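Putative ATP-grasp superfamily protein (Archaeoglobus fulgidus, PDB 3DF7) is of unknown function but belongs to the ATP-grasp superfamily and probably binds ATP, perhaps together with a metal ion. Local coordinates at residues 3-8 with 61-66; 166-171 with 202-207; 170-175 with 210-215; 217-222 with 240-245. One frame throughout, in Å; residues are numbered along the deposited sequence.

Interaction 1 of 4, residues 3-8 with 61-66; sequences KLFLFE and DSMEKY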
loop_
_atom_site.group_PDB
_atom_site.type_symbol
_atom_site.label_atom_id
_atom_site.label_comp_id
_atom_site.label_asym_id
_atom_site.label_seq_id
_atom_site.Cartn_x
_atom_site.Cartn_y
_atom_site.Cartn_z
ATOM N N LYS A 3 13.064 19.530 0.853
ATOM C CA LYS A 3 12.588 19.053 -0.438
ATOM C C LYS A 3 12.267 17.563 -0.394
ATOM O O LYS A 3 13.110 16.748 -0.020
ATOM C CB LYS A 3 13.650 19.305 -1.512
ATOM C CG LYS A 3 14.079 20.762 -1.668
ATOM C CD LYS A 3 12.936 21.650 -2.120
ATOM C CE LYS A 3 13.448 23.018 -2.569
ATOM N NZ LYS A 3 14.253 23.689 -1.516
ATOM N N LEU A 4 11.045 17.203 -0.764
ATOM C CA LEU A 4 10.658 15.796 -0.779
ATOM C C LEU A 4 10.471 15.312 -2.207
ATOM O O LEU A 4 9.621 15.833 -2.943
ATOM C CB LEU A 4 9.352 15.573 -0.007
ATOM C CG LEU A 4 8.781 14.150 -0.154
ATOM C CD1 LEU A 4 9.724 13.139 0.486
ATOM C CD2 LEU A 4 7.403 14.076 0.502
ATOM N N PHE A 5 11.277 14.334 -2.611
ATOM C CA PHE A 5 11.130 13.767 -3.942
ATOM C C PHE A 5 10.005 12.749 -3.808
ATOM O O PHE A 5 10.154 11.742 -3.111
ATOM C CB PHE A 5 12.410 13.057 -4.399
ATOM C CG PHE A 5 12.240 12.261 -5.663
ATOM C CD1 PHE A 5 11.831 12.883 -6.844
ATOM C CD2 PHE A 5 12.463 10.887 -5.674
ATOM C CE1 PHE A 5 11.645 12.147 -8.016
ATOM C CE2 PHE A 5 12.280 10.142 -6.842
ATOM C CZ PHE A 5 11.871 10.777 -8.014
ATOM N N LEU A 6 8.876 13.034 -4.453
ATOM C CA LEU A 6 7.711 12.156 -4.416
ATOM C C LEU A 6 7.571 11.460 -5.767
ATOM O O LEU A 6 7.516 12.117 -6.810
ATOM C CB LEU A 6 6.443 12.966 -4.125
ATOM C CG LEU A 6 5.145 12.156 -4.029
ATOM C CD1 LEU A 6 5.244 11.234 -2.837
ATOM C CD2 LEU A 6 3.933 13.081 -3.898
ATOM N N PHE A 7 7.499 10.133 -5.740
ATOM C CA PHE A 7 7.394 9.348 -6.965
ATOM C C PHE A 7 6.460 8.143 -6.826
ATOM O O PHE A 7 6.574 7.369 -5.877
ATOM C CB PHE A 7 8.794 8.857 -7.360
ATOM C CG PHE A 7 8.811 7.912 -8.535
ATOM C CD1 PHE A 7 9.074 8.378 -9.822
ATOM C CD2 PHE A 7 8.572 6.549 -8.351
ATOM C CE1 PHE A 7 9.100 7.498 -10.905
ATOM C CE2 PHE A 7 8.591 5.661 -9.424
ATOM C CZ PHE A 7 8.857 6.137 -10.707
ATOM N N GLU A 8 5.537 7.995 -7.772
ATOM C CA GLU A 8 4.628 6.844 -7.789
ATOM C C GLU A 8 4.758 6.268 -9.200
ATOM O O GLU A 8 4.691 7.005 -10.189
ATOM C CB GLU A 8 3.188 7.264 -7.487
ATOM C CG GLU A 8 2.226 6.089 -7.327
ATOM C CD GLU A 8 1.781 5.520 -8.657
ATOM O OE1 GLU A 8 1.434 6.327 -9.545
ATOM O OE2 GLU A 8 1.765 4.277 -8.817
ATOM N N ASP A 61 13.831 7.838 -16.139
ATOM C CA ASP A 61 15.238 7.601 -16.440
ATOM C C ASP A 61 16.103 8.757 -15.929
ATOM O O ASP A 61 17.322 8.627 -15.819
ATOM C CB ASP A 61 15.450 7.432 -17.948
ATOM C CG ASP A 61 14.902 6.121 -18.468
ATOM O OD1 ASP A 61 15.074 5.830 -19.669
ATOM O OD2 ASP A 61 14.293 5.381 -17.670
ATOM N N SER A 62 15.469 9.883 -15.609
ATOM C CA SER A 62 16.198 11.051 -15.109
ATOM C C SER A 62 15.968 11.312 -13.620
ATOM O O SER A 62 16.312 12.385 -13.114
ATOM C CB SER A 62 15.795 12.303 -15.896
ATOM O OG SER A 62 16.148 12.195 -17.262
HETATM N N MSE A 63 15.404 10.336 -12.910
HETATM C CA MSE A 63 15.129 10.527 -11.485
HETATM C C MSE A 63 16.345 10.842 -10.607
HETATM O O MSE A 63 16.213 11.488 -9.568
HETATM C CB MSE A 63 14.358 9.329 -10.915
HETATM C CG MSE A 63 14.976 7.986 -11.142
HETATM SE SE MSE A 63 13.781 6.589 -10.474
HETATM C CE MSE A 63 13.922 7.027 -8.648
ATOM N N GLU A 64 17.530 10.417 -11.034
ATOM C CA GLU A 64 18.747 10.680 -10.272
ATOM C C GLU A 64 18.901 12.185 -10.052
ATOM O O GLU A 64 19.201 12.633 -8.946
ATOM C CB GLU A 64 19.977 10.161 -11.029
ATOM C CG GLU A 64 19.831 8.772 -11.636
ATOM C CD GLU A 64 18.942 8.763 -12.868
ATOM O OE1 GLU A 64 19.223 9.534 -13.812
ATOM O OE2 GLU A 64 17.967 7.986 -12.897
ATOM N N LYS A 65 18.683 12.953 -11.118
ATOM C CA LYS A 65 18.806 14.407 -11.083
ATOM C C LYS A 65 17.913 15.054 -10.027
ATOM O O LYS A 65 18.257 16.093 -9.458
ATOM C CB LYS A 65 18.479 14.988 -12.460
ATOM C CG LYS A 65 19.365 14.448 -13.573
ATOM C CD LYS A 65 20.819 14.847 -13.363
ATOM C CE LYS A 65 21.754 14.046 -14.252
ATOM N NZ LYS A 65 21.792 12.607 -13.850
ATOM N N TYR A 66 16.760 14.440 -9.775
ATOM C CA TYR A 66 15.828 14.955 -8.782
ATOM C C TYR A 66 16.256 14.518 -7.386
ATOM O O TYR A 66 16.187 15.296 -6.434
ATOM C CB TYR A 66 14.409 14.467 -9.089
ATOM C CG TYR A 66 13.869 15.005 -10.393
ATOM C CD1 TYR A 66 14.272 14.466 -11.615
ATOM C CD2 TYR A 66 12.985 16.083 -10.408
ATOM C CE1 TYR A 66 13.803 14.989 -12.822
ATOM C CE2 TYR A 66 12.516 16.615 -11.609
ATOM C CZ TYR A 66 12.927 16.062 -12.808
ATOM O OH TYR A 66 12.459 16.581 -13.989
#

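Interaction 2 of 4, residues 166-171 with 202-207; sequences EGINLS and ARISDE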
loop_
_atom_site.group_PDB
_atom_site.type_symbol
_atom_site.label_atom_id
_atom_site.label_comp_id
_atom_site.label_asym_id
_atom_site.label_seq_id
_atom_site.Cartn_x
_atom_site.Cartn_y
_atom_site.Cartn_z
ATOM N N GLU A 166 -11.108 -18.030 5.291
ATOM C CA GLU A 166 -12.453 -17.502 5.106
ATOM C C GLU A 166 -12.832 -16.574 6.251
ATOM O O GLU A 166 -12.835 -16.978 7.412
ATOM C CB GLU A 166 -13.451 -18.655 5.023
ATOM C CG GLU A 166 -14.873 -18.240 4.705
ATOM C CD GLU A 166 -15.767 -19.438 4.429
ATOM O OE1 GLU A 166 -15.435 -20.225 3.516
ATOM O OE2 GLU A 166 -16.797 -19.594 5.120
ATOM N N GLY A 167 -13.148 -15.327 5.917
ATOM C CA GLY A 167 -13.528 -14.373 6.942
ATOM C C GLY A 167 -13.509 -12.935 6.470
ATOM O O GLY A 167 -13.513 -12.659 5.276
ATOM N N ILE A 168 -13.486 -12.016 7.426
ATOM C CA ILE A 168 -13.468 -10.585 7.139
ATOM C C ILE A 168 -12.103 -10.188 6.579
ATOM O O ILE A 168 -11.079 -10.431 7.223
ATOM C CB ILE A 168 -13.717 -9.778 8.428
ATOM C CG1 ILE A 168 -14.964 -10.312 9.136
ATOM C CG2 ILE A 168 -13.864 -8.296 8.101
ATOM C CD1 ILE A 168 -15.181 -9.741 10.529
ATOM N N ASN A 169 -12.085 -9.589 5.388
ATOM C CA ASN A 169 -10.831 -9.146 4.777
ATOM C C ASN A 169 -10.555 -7.711 5.195
ATOM O O ASN A 169 -11.370 -6.820 4.969
ATOM C CB ASN A 169 -10.899 -9.250 3.252
ATOM C CG ASN A 169 -10.736 -10.678 2.763
ATOM O OD1 ASN A 169 -11.539 -11.550 3.088
ATOM N ND2 ASN A 169 -9.686 -10.924 1.989
ATOM N N LEU A 170 -9.394 -7.493 5.800
ATOM C CA LEU A 170 -9.031 -6.173 6.297
ATOM C C LEU A 170 -7.584 -5.804 6.008
ATOM O O LEU A 170 -6.804 -6.610 5.499
ATOM C CB LEU A 170 -9.230 -6.136 7.811
ATOM C CG LEU A 170 -10.584 -6.596 8.348
ATOM C CD1 LEU A 170 -10.462 -6.936 9.829
ATOM C CD2 LEU A 170 -11.615 -5.503 8.112
ATOM N N SER A 171 -7.244 -4.566 6.338
ATOM C CA SER A 171 -5.882 -4.077 6.197
ATOM C C SER A 171 -5.701 -3.057 7.315
ATOM O O SER A 171 -6.653 -2.367 7.699
ATOM C CB SER A 171 -5.650 -3.434 4.820
ATOM O OG SER A 171 -6.268 -2.170 4.700
ATOM N N ALA A 202 -13.066 0.431 8.979
ATOM C CA ALA A 202 -13.730 -0.855 8.832
ATOM C C ALA A 202 -15.000 -0.960 9.667
ATOM O O ALA A 202 -15.095 -0.395 10.759
ATOM C CB ALA A 202 -12.770 -1.982 9.210
ATOM N N ARG A 203 -15.974 -1.691 9.139
ATOM C CA ARG A 203 -17.234 -1.906 9.834
ATOM C C ARG A 203 -17.065 -3.187 10.647
ATOM O O ARG A 203 -17.577 -4.244 10.282
ATOM C CB ARG A 203 -18.376 -2.042 8.815
ATOM C CG ARG A 203 -18.575 -0.779 7.978
ATOM C CD ARG A 203 -19.512 -0.996 6.794
ATOM N NE ARG A 203 -18.937 -1.912 5.812
ATOM C CZ ARG A 203 -19.517 -2.229 4.656
ATOM N NH1 ARG A 203 -20.692 -1.700 4.334
ATOM N NH2 ARG A 203 -18.921 -3.070 3.822
ATOM N N ILE A 204 -16.315 -3.079 11.740
ATOM C CA ILE A 204 -16.047 -4.216 12.614
ATOM C C ILE A 204 -16.217 -3.817 14.075
ATOM O O ILE A 204 -16.204 -2.633 14.410
ATOM C CB ILE A 204 -14.604 -4.740 12.419
ATOM C CG1 ILE A 204 -13.611 -3.592 12.624
ATOM C CG2 ILE A 204 -14.455 -5.363 11.028
ATOM C CD1 ILE A 204 -12.148 -3.994 12.547
ATOM N N SER A 205 -16.370 -4.811 14.943
ATOM C CA SER A 205 -16.525 -4.551 16.368
ATOM C C SER A 205 -15.198 -4.045 16.919
ATOM O O SER A 205 -14.144 -4.239 16.309
ATOM C CB SER A 205 -16.924 -5.830 17.111
ATOM O OG SER A 205 -15.847 -6.753 17.137
ATOM N N ASP A 206 -15.249 -3.398 18.075
ATOM C CA ASP A 206 -14.041 -2.871 18.689
ATOM C C ASP A 206 -13.077 -3.986 19.087
ATOM O O ASP A 206 -11.861 -3.822 18.993
ATOM C CB ASP A 206 -14.393 -2.040 19.921
ATOM C CG ASP A 206 -13.218 -1.239 20.431
ATOM O OD1 ASP A 206 -12.704 -0.400 19.664
ATOM O OD2 ASP A 206 -12.806 -1.447 21.589
ATOM N N GLU A 207 -13.615 -5.120 19.530
ATOM C CA GLU A 207 -12.756 -6.229 19.938
ATOM C C GLU A 207 -11.985 -6.769 18.738
ATOM O O GLU A 207 -10.778 -6.991 18.824
ATOM C CB GLU A 207 -13.580 -7.344 20.590
ATOM C CG GLU A 207 -12.776 -8.585 20.984
ATOM C CD GLU A 207 -11.525 -8.270 21.794
ATOM O OE1 GLU A 207 -11.576 -7.376 22.666
ATOM O OE2 GLU A 207 -10.488 -8.932 21.566
#

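Interaction 3 of 4, residues 170-175 with 210-215; sequences LSVSLA and REVVEE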
loop_
_atom_site.group_PDB
_atom_site.type_symbol
_atom_site.label_atom_id
_atom_site.label_comp_id
_atom_site.label_asym_id
_atom_site.label_seq_id
_atom_site.Cartn_x
_atom_site.Cartn_y
_atom_site.Cartn_z
ATOM N N LEU A 170 -9.394 -7.493 5.800
ATOM C CA LEU A 170 -9.031 -6.173 6.297
ATOM C C LEU A 170 -7.584 -5.804 6.008
ATOM O O LEU A 170 -6.804 -6.610 5.499
ATOM C CB LEU A 170 -9.230 -6.136 7.811
ATOM C CG LEU A 170 -10.584 -6.596 8.348
ATOM C CD1 LEU A 170 -10.462 -6.936 9.829
ATOM C CD2 LEU A 170 -11.615 -5.503 8.112
ATOM N N SER A 171 -7.244 -4.566 6.338
ATOM C CA SER A 171 -5.882 -4.077 6.197
ATOM C C SER A 171 -5.701 -3.057 7.315
ATOM O O SER A 171 -6.653 -2.367 7.699
ATOM C CB SER A 171 -5.650 -3.434 4.820
ATOM O OG SER A 171 -6.268 -2.170 4.700
ATOM N N VAL A 172 -4.495 -2.991 7.865
ATOM C CA VAL A 172 -4.200 -2.054 8.939
ATOM C C VAL A 172 -3.111 -1.108 8.471
ATOM O O VAL A 172 -2.059 -1.550 7.995
ATOM C CB VAL A 172 -3.714 -2.788 10.208
ATOM C CG1 VAL A 172 -3.422 -1.781 11.318
ATOM C CG2 VAL A 172 -4.775 -3.783 10.669
ATOM N N SER A 173 -3.384 0.188 8.584
ATOM C CA SER A 173 -2.436 1.220 8.190
ATOM C C SER A 173 -1.653 1.600 9.437
ATOM O O SER A 173 -2.225 2.075 10.419
ATOM C CB SER A 173 -3.171 2.446 7.644
ATOM O OG SER A 173 -3.973 2.109 6.524
ATOM N N LEU A 174 -0.344 1.392 9.386
ATOM C CA LEU A 174 0.516 1.685 10.520
ATOM C C LEU A 174 1.608 2.703 10.210
ATOM O O LEU A 174 2.053 2.835 9.066
ATOM C CB LEU A 174 1.176 0.393 11.010
ATOM C CG LEU A 174 0.291 -0.791 11.420
ATOM C CD1 LEU A 174 1.150 -2.031 11.609
ATOM C CD2 LEU A 174 -0.448 -0.463 12.700
ATOM N N ALA A 175 2.028 3.419 11.248
ATOM C CA ALA A 175 3.107 4.395 11.142
ATOM C C ALA A 175 4.227 3.746 11.946
ATOM O O ALA A 175 4.122 3.617 13.168
ATOM C CB ALA A 175 2.699 5.720 11.775
ATOM N N ARG A 210 -9.245 -4.339 17.841
ATOM C CA ARG A 210 -8.108 -4.452 18.754
ATOM C C ARG A 210 -7.217 -5.647 18.422
ATOM O O ARG A 210 -5.995 -5.519 18.373
ATOM C CB ARG A 210 -8.583 -4.571 20.207
ATOM C CG ARG A 210 -9.271 -3.327 20.758
ATOM C CD ARG A 210 -9.762 -3.567 22.182
ATOM N NE ARG A 210 -10.548 -2.450 22.701
ATOM C CZ ARG A 210 -10.053 -1.249 22.987
ATOM N NH1 ARG A 210 -8.761 -1.000 22.807
ATOM N NH2 ARG A 210 -10.849 -0.295 23.455
ATOM N N GLU A 211 -7.832 -6.808 18.207
ATOM C CA GLU A 211 -7.081 -8.020 17.883
ATOM C C GLU A 211 -6.315 -7.891 16.567
ATOM O O GLU A 211 -5.146 -8.256 16.477
ATOM C CB GLU A 211 -8.025 -9.222 17.804
ATOM C CG GLU A 211 -8.441 -9.760 19.160
ATOM C CD GLU A 211 -9.455 -10.883 19.058
ATOM O OE1 GLU A 211 -9.377 -11.671 18.092
ATOM O OE2 GLU A 211 -10.320 -10.985 19.954
ATOM N N VAL A 212 -6.988 -7.371 15.547
ATOM C CA VAL A 212 -6.373 -7.203 14.238
ATOM C C VAL A 212 -5.206 -6.212 14.290
ATOM O O VAL A 212 -4.179 -6.415 13.644
ATOM C CB VAL A 212 -7.443 -6.765 13.206
ATOM C CG1 VAL A 212 -6.790 -6.275 11.928
ATOM C CG2 VAL A 212 -8.356 -7.952 12.904
ATOM N N VAL A 213 -5.358 -5.147 15.068
ATOM C CA VAL A 213 -4.290 -4.167 15.208
ATOM C C VAL A 213 -3.135 -4.812 15.970
ATOM O O VAL A 213 -1.977 -4.672 15.587
ATOM C CB VAL A 213 -4.765 -2.914 15.983
ATOM C CG1 VAL A 213 -3.573 -2.013 16.317
ATOM C CG2 VAL A 213 -5.775 -2.146 15.143
ATOM N N GLU A 214 -3.458 -5.539 17.035
ATOM C CA GLU A 214 -2.424 -6.190 17.840
ATOM C C GLU A 214 -1.568 -7.129 16.999
ATOM O O GLU A 214 -0.342 -7.145 17.123
ATOM C CB GLU A 214 -3.052 -6.976 18.995
ATOM C CG GLU A 214 -2.027 -7.505 20.000
ATOM C CD GLU A 214 -2.661 -8.276 21.146
ATOM O OE1 GLU A 214 -3.606 -7.748 21.761
ATOM O OE2 GLU A 214 -2.207 -9.403 21.437
ATOM N N GLU A 215 -2.211 -7.913 16.139
ATOM C CA GLU A 215 -1.471 -8.844 15.297
ATOM C C GLU A 215 -0.737 -8.152 14.154
ATOM O O GLU A 215 0.309 -8.624 13.716
ATOM C CB GLU A 215 -2.404 -9.932 14.758
ATOM C CG GLU A 215 -3.004 -10.807 15.858
ATOM C CD GLU A 215 -1.985 -11.191 16.918
ATOM O OE1 GLU A 215 -0.922 -11.737 16.554
ATOM O OE2 GLU A 215 -2.244 -10.943 18.117
#

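Interaction 4 of 4, residues 217-222 with 240-245; sequences VRAVEC and PYVIEI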
loop_
_atom_site.group_PDB
_atom_site.type_symbol
_atom_site.label_atom_id
_atom_site.label_comp_id
_atom_site.label_asym_id
_atom_site.label_seq_id
_atom_site.Cartn_x
_atom_site.Cartn_y
_atom_site.Cartn_z
ATOM N N VAL A 217 0.618 -5.185 14.341
ATOM C CA VAL A 217 1.793 -4.616 14.984
ATOM C C VAL A 217 2.820 -5.717 15.212
ATOM O O VAL A 217 4.003 -5.533 14.940
ATOM C CB VAL A 217 1.437 -3.970 16.343
ATOM C CG1 VAL A 217 2.709 -3.579 17.089
ATOM C CG2 VAL A 217 0.564 -2.736 16.118
ATOM N N ARG A 218 2.354 -6.863 15.701
ATOM C CA ARG A 218 3.239 -7.991 15.968
ATOM C C ARG A 218 3.983 -8.393 14.693
ATOM O O ARG A 218 5.162 -8.745 14.736
ATOM C CB ARG A 218 2.433 -9.183 16.499
ATOM C CG ARG A 218 3.290 -10.232 17.215
ATOM C CD ARG A 218 2.474 -11.467 17.598
ATOM N NE ARG A 218 1.235 -11.114 18.291
ATOM C CZ ARG A 218 1.167 -10.548 19.492
ATOM N NH1 ARG A 218 2.272 -10.260 20.172
ATOM N NH2 ARG A 218 -0.015 -10.262 20.011
ATOM N N ALA A 219 3.288 -8.329 13.562
ATOM C CA ALA A 219 3.869 -8.681 12.271
ATOM C C ALA A 219 4.987 -7.738 11.838
ATOM O O ALA A 219 6.071 -8.184 11.457
ATOM C CB ALA A 219 2.777 -8.712 11.196
ATOM N N VAL A 220 4.727 -6.434 11.886
ATOM C CA VAL A 220 5.735 -5.470 11.459
ATOM C C VAL A 220 6.953 -5.427 12.371
ATOM O O VAL A 220 8.053 -5.127 11.925
ATOM C CB VAL A 220 5.150 -4.038 11.314
ATOM C CG1 VAL A 220 4.071 -4.028 10.223
ATOM C CG2 VAL A 220 4.581 -3.560 12.630
ATOM N N GLU A 221 6.772 -5.742 13.648
ATOM C CA GLU A 221 7.909 -5.720 14.557
ATOM C C GLU A 221 8.893 -6.843 14.225
ATOM O O GLU A 221 10.025 -6.847 14.711
ATOM C CB GLU A 221 7.421 -5.796 16.008
ATOM C CG GLU A 221 6.461 -4.650 16.330
ATOM C CD GLU A 221 6.345 -4.340 17.805
ATOM O OE1 GLU A 221 5.952 -5.238 18.576
ATOM O OE2 GLU A 221 6.641 -3.188 18.191
ATOM N N CYS A 222 8.464 -7.773 13.371
ATOM C CA CYS A 222 9.301 -8.899 12.941
ATOM C C CYS A 222 10.297 -8.504 11.861
ATOM O O CYS A 222 11.364 -9.103 11.747
ATOM C CB CYS A 222 8.451 -10.033 12.356
ATOM S SG CYS A 222 7.438 -10.935 13.511
ATOM N N PRO A 240 -6.980 -13.236 13.889
ATOM C CA PRO A 240 -6.311 -12.543 12.785
ATOM C C PRO A 240 -5.238 -13.398 12.124
ATOM O O PRO A 240 -4.408 -13.999 12.806
ATOM C CB PRO A 240 -5.695 -11.314 13.457
ATOM C CG PRO A 240 -6.581 -11.087 14.651
ATOM C CD PRO A 240 -6.812 -12.492 15.148
ATOM N N TYR A 241 -5.276 -13.445 10.795
ATOM C CA TYR A 241 -4.291 -14.157 9.991
ATOM C C TYR A 241 -3.617 -13.091 9.125
ATOM O O TYR A 241 -4.298 -12.372 8.386
ATOM C CB TYR A 241 -4.961 -15.180 9.070
ATOM C CG TYR A 241 -5.238 -16.526 9.694
ATOM C CD1 TYR A 241 -4.416 -17.620 9.425
ATOM C CD2 TYR A 241 -6.330 -16.714 10.538
ATOM C CE1 TYR A 241 -4.678 -18.869 9.979
ATOM C CE2 TYR A 241 -6.599 -17.957 11.101
ATOM C CZ TYR A 241 -5.770 -19.030 10.815
ATOM O OH TYR A 241 -6.033 -20.262 11.358
ATOM N N VAL A 242 -2.297 -12.975 9.233
ATOM C CA VAL A 242 -1.547 -12.001 8.446
ATOM C C VAL A 242 -1.253 -12.597 7.075
ATOM O O VAL A 242 -0.607 -13.644 6.957
ATOM C CB VAL A 242 -0.223 -11.618 9.143
ATOM C CG1 VAL A 242 0.612 -10.729 8.241
ATOM C CG2 VAL A 242 -0.524 -10.893 10.445
ATOM N N ILE A 243 -1.732 -11.914 6.041
ATOM C CA ILE A 243 -1.582 -12.367 4.665
ATOM C C ILE A 243 -0.470 -11.675 3.882
ATOM O O ILE A 243 0.235 -12.305 3.088
ATOM C CB ILE A 243 -2.895 -12.136 3.880
ATOM C CG1 ILE A 243 -4.093 -12.620 4.704
ATOM C CG2 ILE A 243 -2.831 -12.854 2.534
ATOM C CD1 ILE A 243 -4.062 -14.098 5.030
ATOM N N GLU A 244 -0.313 -10.375 4.097
ATOM C CA GLU A 244 0.679 -9.629 3.343
ATOM C C GLU A 244 1.088 -8.343 4.042
ATOM O O GLU A 244 0.348 -7.807 4.864
ATOM C CB GLU A 244 0.085 -9.314 1.961
ATOM C CG GLU A 244 0.924 -8.440 1.054
ATOM C CD GLU A 244 0.307 -8.295 -0.328
ATOM O OE1 GLU A 244 0.039 -9.333 -0.971
ATOM O OE2 GLU A 244 0.091 -7.147 -0.772
ATOM N N ILE A 245 2.284 -7.864 3.722
ATOM C CA ILE A 245 2.778 -6.619 4.284
ATOM C C ILE A 245 3.226 -5.735 3.132
ATOM O O ILE A 245 4.145 -6.089 2.394
ATOM C CB ILE A 245 3.977 -6.831 5.235
ATOM C CG1 ILE A 245 3.524 -7.572 6.496
ATOM C CG2 ILE A 245 4.581 -5.481 5.608
ATOM C CD1 ILE A 245 4.647 -7.812 7.498
#

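Interaction 1 of 4, residues 3-8 with 61-66
The first turn of helix 63-67 stands over one face of strand 3-8, coming nearest where the CA atoms of Phe5 and Tyr66 lie 6.8 Å apart. Phe5 carries the contact. Its CG is anti to the backbone N (chi1 170°), which extends the ring from the strand toward the helix, and both helix side chains cross it at about a right angle. CE1 lies 3.8 Å from Tyr66 CB, and across the ring CE2 is 4.0 Å from Met63 CE, the end methyl of a selenomethionine; both partners come obliquely from the same side of the ring plane. Strand 3-8 is an inner strand of a four-stranded parallel sheet, and helix 18-35 packs against Leu4 and Leu6 on its other face, giving the helix-sheet-helix layering of an alpha/beta domain. Met63 SE, at the end of an extended chi2, sits above the face of Phe7, 5.0 Å from the ring centroid and 18° off the normal, a rather distant Met-aromatic contact; the bend at chi3 then turns CE to Phe5. Tyr66 touches Phe5 only with its CB, for its ring leads away toward Phe44 and its hydroxyl is hydrogen-bonded to Asp58.

Interaction 2 of 4, residues 166-171 with 202-207
Leu170 points from strand 168-176 into the loop ahead of helix 206-220, where its CD2 methyl meets both Ala202 and Ile204. This is the close-packed, inner part of the contact: CD2 lies 3.9 Å from Ala202 CB and 4.1 Å from Ile204 CG2. Leu170 and Ile204 reach toward each other tip to tip. Ile204 holds its CG1 between the backbone N and the carbonyl carbon (chi1 55°), which leaves CG2 as the branch that faces the strand. The same methyl also serves the looser side, where Ile168 CG2 comes obliquely to within 4.2 Å of it. Ile168 is partly exposed and gives up little surface, and beyond it Glu166 and Gly167 lie open to solvent. On the loop, Arg203 and Ser205 are likewise exposed, and the guanidinium of Arg203 is salt-bridged to Glu187. The turn at Arg203 is an inverse gamma turn, marked by a weak bond of 3.1 Å from Ile204 N to Ala202 O; Arg278 gives that carbonyl a second donor. Ser205 then caps the coming helix, its OG accepting from Val208 N. The loop thus packs its apolar residues on the strand just before a serine N-cap, in the connection from strand 194-200 to helix 206-220, which lies across the large antiparallel sheet of the ATP-grasp domain.

Interaction 3 of 4, residues 170-175 with 210-215
Val172 meets Val212 where helix 206-220 passes over strand 168-176, and the helix residues take up their roles in turn. Arg210 faces outward and forms a salt bridge with Asp206, one turn back. Glu211 also stays off the strand, its OE1 hydrogen-bonded to the hydroxyl of Tyr236. Val212 makes the closest contacts, and both of its methyls are used. CG1, anti to the backbone N (chi1 167°), presses on Val172 CG2 at 3.4 Å, tighter than an ordinary carbon-carbon contact, as the two valines slide past each other in opposite directions. CG2 meets Leu170 CD1 at 3.9 Å, the leucine crossing at about a right angle. Pro240, Ile234 and Tyr236 extend the apolar surface around Val212. Val213 CA lies 6.6 Å from Val172 CA, the nearest such pair, yet the Val213 side chain turns aside to Cys182 and Val185 on the adjoining strand. Glu214 is exposed, while Glu215 lies against Pro240; each is salt-bridged to Arg218. This is an amphipathic helix packed on one face of an antiparallel sheet, its valines against the strands and Arg210 and Glu214 exposed, as in the ATP-grasp domain.

Interaction 4 of 4, residues 217-222 with 240-245
Ala219 O accepts a hydrogen bond from Cys222 N at 3.1 Å, toward the C-terminal part of helix 206-220, and the same carbonyl oxygen has Ile245 CD1 4.2 Å away on the strand side. The rest of the contact is apolar and centres on the single methyl of Ala219. Helix and strand come nearest here, with Ala219 CA 7.4 Å from Val242 CA. Val242 presents both branches to the alanine: CG2 lies 4.0 Å from Ala219 CB and CG1 4.2 Å from it. Ile245 adds its far end, for with chi2 at -179° the chain is extended and CD1 comes within 4.2 Å of Ala219 CB. Thus two strand residues share one alanine. They stand three apart in sequence, yet both point to the helix, because Ile243 and Glu244 together face Asp233 in a classic beta bulge; the extra residue resets the alternation of the strand. Leu118 and Leu114 of helix 111-118 pack on Val242 and Ile245 as well, so these side chains are shared by two helices. Val220 turns aside to Val232 and Leu226. Strand 240-246 is the outermost strand of the large antiparallel sheet, paired with strand 228-236. Its end reads Glu244-Ile245-Asn246, consistent with the Glu-x-Asn motif that in ATP-grasp relatives supplies ligands for the magnesium ions of bound nucleotide.

Interaction 1 belongs to a different part of the fold from the other three: it joins a helix to the parallel sheet, and its centre is about 30 Å or more from theirs. Interactions 2, 3 and 4 follow helix 206-220 from the loop before it to residues 217-222, all against one antiparallel sheet. Leu170 links interactions 2 and 3, using a different methyl for each, while Pro240 packs on Glu211, Val212 and Glu215 to join interaction 3 to 4. Interactions 1, 3 and 4 are buried; interaction 2 is only partly so. Aromatic rings and selenium carry interaction 1, whereas aliphatic side chains make interactions 2 to 4.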